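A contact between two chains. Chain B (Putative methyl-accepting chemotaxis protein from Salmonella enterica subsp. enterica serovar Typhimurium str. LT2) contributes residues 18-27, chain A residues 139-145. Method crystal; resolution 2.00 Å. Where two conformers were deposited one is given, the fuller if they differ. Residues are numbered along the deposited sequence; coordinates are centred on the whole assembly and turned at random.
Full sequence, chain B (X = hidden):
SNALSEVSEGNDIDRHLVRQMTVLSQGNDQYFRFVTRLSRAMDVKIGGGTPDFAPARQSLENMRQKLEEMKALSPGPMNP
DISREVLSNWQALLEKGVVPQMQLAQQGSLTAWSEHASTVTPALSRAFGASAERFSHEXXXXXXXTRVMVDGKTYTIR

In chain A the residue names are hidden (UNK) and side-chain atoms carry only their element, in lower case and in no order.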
# COMPACT_ATOMS: atom_id res chain seq x y z
N VAL B 18 17.32 -9.42 8.62
CA VAL B 18 16.88 -9.24 7.26
C VAL B 18 15.59 -10.04 7.04
O VAL B 18 14.71 -9.63 6.31
CB VAL B 18 17.99 -9.64 6.27
CG1 VAL B 18 17.52 -9.62 4.83
CG2 VAL B 18 19.22 -8.74 6.42
N ARG B 19 15.48 -11.18 7.69
CA ARG B 19 14.29 -11.97 7.53
C ARG B 19 13.12 -11.20 8.18
O ARG B 19 12.04 -11.10 7.60
CB ARG B 19 14.51 -13.38 8.09
CG ARG B 19 13.38 -14.35 7.77
CD ARG B 19 13.17 -14.50 6.27
NE ARG B 19 11.91 -15.15 5.95
CZ ARG B 19 11.37 -15.18 4.73
NH1 ARG B 19 12.01 -14.64 3.70
NH2 ARG B 19 10.19 -15.74 4.54
N GLN B 20 13.34 -10.64 9.37
CA GLN B 20 12.29 -9.84 10.05
C GLN B 20 11.88 -8.68 9.15
O GLN B 20 10.69 -8.44 8.96
CB GLN B 20 12.76 -9.33 11.42
CG GLN B 20 12.87 -10.43 12.48
CD GLN B 20 13.40 -9.89 13.78
OE1 GLN B 20 14.46 -9.28 13.84
NE2 GLN B 20 12.66 -10.13 14.85
N MSE B 21 12.86 -7.98 8.57
CA MSE B 21 12.59 -6.88 7.65
C MSE B 21 11.82 -7.37 6.43
O MSE B 21 10.92 -6.70 5.93
CB MSE B 21 13.89 -6.21 7.17
CG MSE B 21 14.55 -5.36 8.23
SE MSE B 21 16.36 -4.95 7.58
CE MSE B 21 15.75 -3.27 6.85
N THR B 22 12.15 -8.57 5.98
CA THR B 22 11.52 -9.17 4.78
C THR B 22 10.04 -9.49 5.04
O THR B 22 9.15 -9.05 4.28
CB THR B 22 12.25 -10.44 4.34
OG1 THR B 22 13.61 -10.11 4.05
CG2 THR B 22 11.60 -11.11 3.14
N VAL B 23 9.78 -10.24 6.10
CA VAL B 23 8.41 -10.61 6.46
C VAL B 23 7.56 -9.36 6.71
O VAL B 23 6.41 -9.28 6.27
CB VAL B 23 8.39 -11.57 7.66
CG1 VAL B 23 6.98 -11.76 8.20
CG2 VAL B 23 9.00 -12.92 7.30
N LEU B 24 8.12 -8.38 7.37
CA LEU B 24 7.44 -7.13 7.66
C LEU B 24 7.05 -6.41 6.35
O LEU B 24 5.91 -5.91 6.17
CB LEU B 24 8.40 -6.31 8.52
CG LEU B 24 7.82 -5.07 9.18
CD1 LEU B 24 6.56 -5.42 9.96
CD2 LEU B 24 8.87 -4.46 10.09
N SER B 25 7.99 -6.36 5.41
CA SER B 25 7.72 -5.76 4.10
C SER B 25 6.65 -6.57 3.33
O SER B 25 5.84 -6.00 2.59
CB SER B 25 9.00 -5.67 3.31
OG SER B 25 8.77 -5.17 2.00
N GLN B 26 6.73 -7.90 3.43
CA GLN B 26 5.79 -8.81 2.74
C GLN B 26 4.38 -8.66 3.31
O GLN B 26 3.38 -8.72 2.56
CB GLN B 26 6.24 -10.26 2.87
CG GLN B 26 7.36 -10.64 1.91
CD GLN B 26 7.86 -12.04 2.16
OE1 GLN B 26 8.13 -12.43 3.30
NE2 GLN B 26 8.02 -12.80 1.09
N GLY B 27 4.29 -8.50 4.62
CA GLY B 27 3.01 -8.30 5.24
C GLY B 27 2.37 -6.99 4.80
O GLY B 27 1.16 -6.94 4.57
N UNK A 139 8.91 -10.87 -6.61
CA UNK A 139 9.74 -10.64 -5.40
C UNK A 139 9.48 -11.74 -4.39
O UNK A 139 10.41 -12.29 -3.79
c UNK A 139 9.46 -9.29 -4.80
N UNK A 140 8.19 -12.04 -4.20
CA UNK A 140 7.77 -13.09 -3.29
C UNK A 140 8.37 -14.44 -3.66
O UNK A 140 8.73 -15.21 -2.79
N UNK A 141 8.51 -14.72 -4.95
CA UNK A 141 9.06 -15.99 -5.40
C UNK A 141 10.56 -16.03 -5.13
O UNK A 141 11.10 -17.08 -4.72
c UNK A 141 8.75 -16.21 -6.87
N UNK A 142 11.25 -14.90 -5.37
CA UNK A 142 12.70 -14.83 -5.14
C UNK A 142 13.00 -14.95 -3.66
O UNK A 142 13.84 -15.75 -3.26
c UNK A 142 13.36 -13.43 -7.17
c UNK A 142 14.14 -11.93 -9.68
se UNK A 142 13.77 -11.58 -7.77
c UNK A 142 13.30 -13.51 -5.64
N UNK A 143 12.28 -14.18 -2.85
CA UNK A 143 12.49 -14.15 -1.39
C UNK A 143 12.11 -15.46 -0.70
O UNK A 143 12.83 -15.88 0.21
c UNK A 143 11.24 -10.52 -0.75
c UNK A 143 13.55 -11.39 -0.28
c UNK A 143 11.69 -12.99 -0.79
c UNK A 143 12.26 -11.60 -1.06
N UNK A 144 10.99 -16.08 -1.09
CA UNK A 144 10.54 -17.32 -0.44
C UNK A 144 10.97 -18.61 -1.13
O UNK A 144 10.51 -19.70 -0.76
c UNK A 144 8.56 -16.18 0.68
o UNK A 144 7.37 -15.83 0.61
o UNK A 144 9.35 -15.66 1.49
c UNK A 144 9.02 -17.30 -0.25
N UNK A 145 11.81 -18.47 -2.15
CA UNK A 145 12.33 -19.61 -2.90
C UNK A 145 11.15 -20.52 -3.29
O UNK A 145 11.23 -21.74 -3.23
c UNK A 145 13.38 -20.35 -2.07
n UNK A 145 14.48 -22.49 -2.27
c UNK A 145 14.13 -21.38 -2.89
o UNK A 145 14.43 -21.14 -4.05

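Position 139 of chain A carries a single side-chain carbon, which marks it as alanine. The CA-to-CB bond of A139(A) points toward chain B, yet CB of A139(A) stays 7.0 Å from NE2 of Q26(B), the nearest atom of that stretch, too far for contact. Its carbonyl oxygen accepts the backbone hydrogen bond from the amide of position 143, 2.8 Å from O to N.

Position 140 has no side-chain atoms and is therefore glycine. The CA of G140(A) lies 4.4 Å from NE2 of Q26(B), so the end of the glutamine side chain sits beside bare backbone. Position 141 again shows one carbon, an alanine; the CA-to-CB bond of A141(A) points away from chain B, and the residue takes no part in the contact.

At position 142 an unbranched chain of two carbons, a selenium and a terminal carbon identifies selenomethionine. M142(A) is out of reach of the chain B stretch and touches a crystal neighbour instead.

Position 143 has four carbons, forked at the second. The carbons lie against T22(B) and Q26(B). A fork there, one carbon beyond CB, is that of leucine; isoleucine would branch at CB itself. The CA-to-CB bond of L143(A) points toward chain B, and its CD2 packs 3.9 Å from CG2 of T22(B), while its CB lies 4.1 Å from NE2 of Q26(B).

Position 144 has two carbons, the second bearing two oxygens, and these oxygens meet nitrogens of R19(B) and Q26(B). A carboxylate one carbon beyond CB is aspartate, and its charge suits the arginine. OD1 of D144(A) accepts a hydrogen bond from NH2 of R19(B) at 3.2 Å, within a salt bridge, and approaches at the edge of the guanidinium, near its plane.

Position 145 also has two carbons, but the second carries one oxygen and one nitrogen, an amide: asparagine. N145(A) leaves helical geometry with a positive phi in a Schellman motif, and CB of N145(A) remains 8.2 Å from NH1 of R19(B), its nearest approach to the chain B stretch.

The helices run nearly antiparallel, at 154°, with axes 11.8 Å apart at closest approach, so side chains must bridge the gap. D144(A) joins residues two helical turns apart on chain B: besides the salt bridge, its OD1 accepts a nearly straight hydrogen bond from NE2 of Q26(B) at 3.2 Å, while the bond from that NE2 to OD2, at 3.1 Å, is bent and weak. The apolar contact of L143(A) with T22(B) complements this polar cluster. OG1 of T22(B) donates to O of V18(B) at 2.6 Å, satisfying its hydroxyl within its own helix while its methyl meets the leucine.

Chain A (139-145) AGAMLDN
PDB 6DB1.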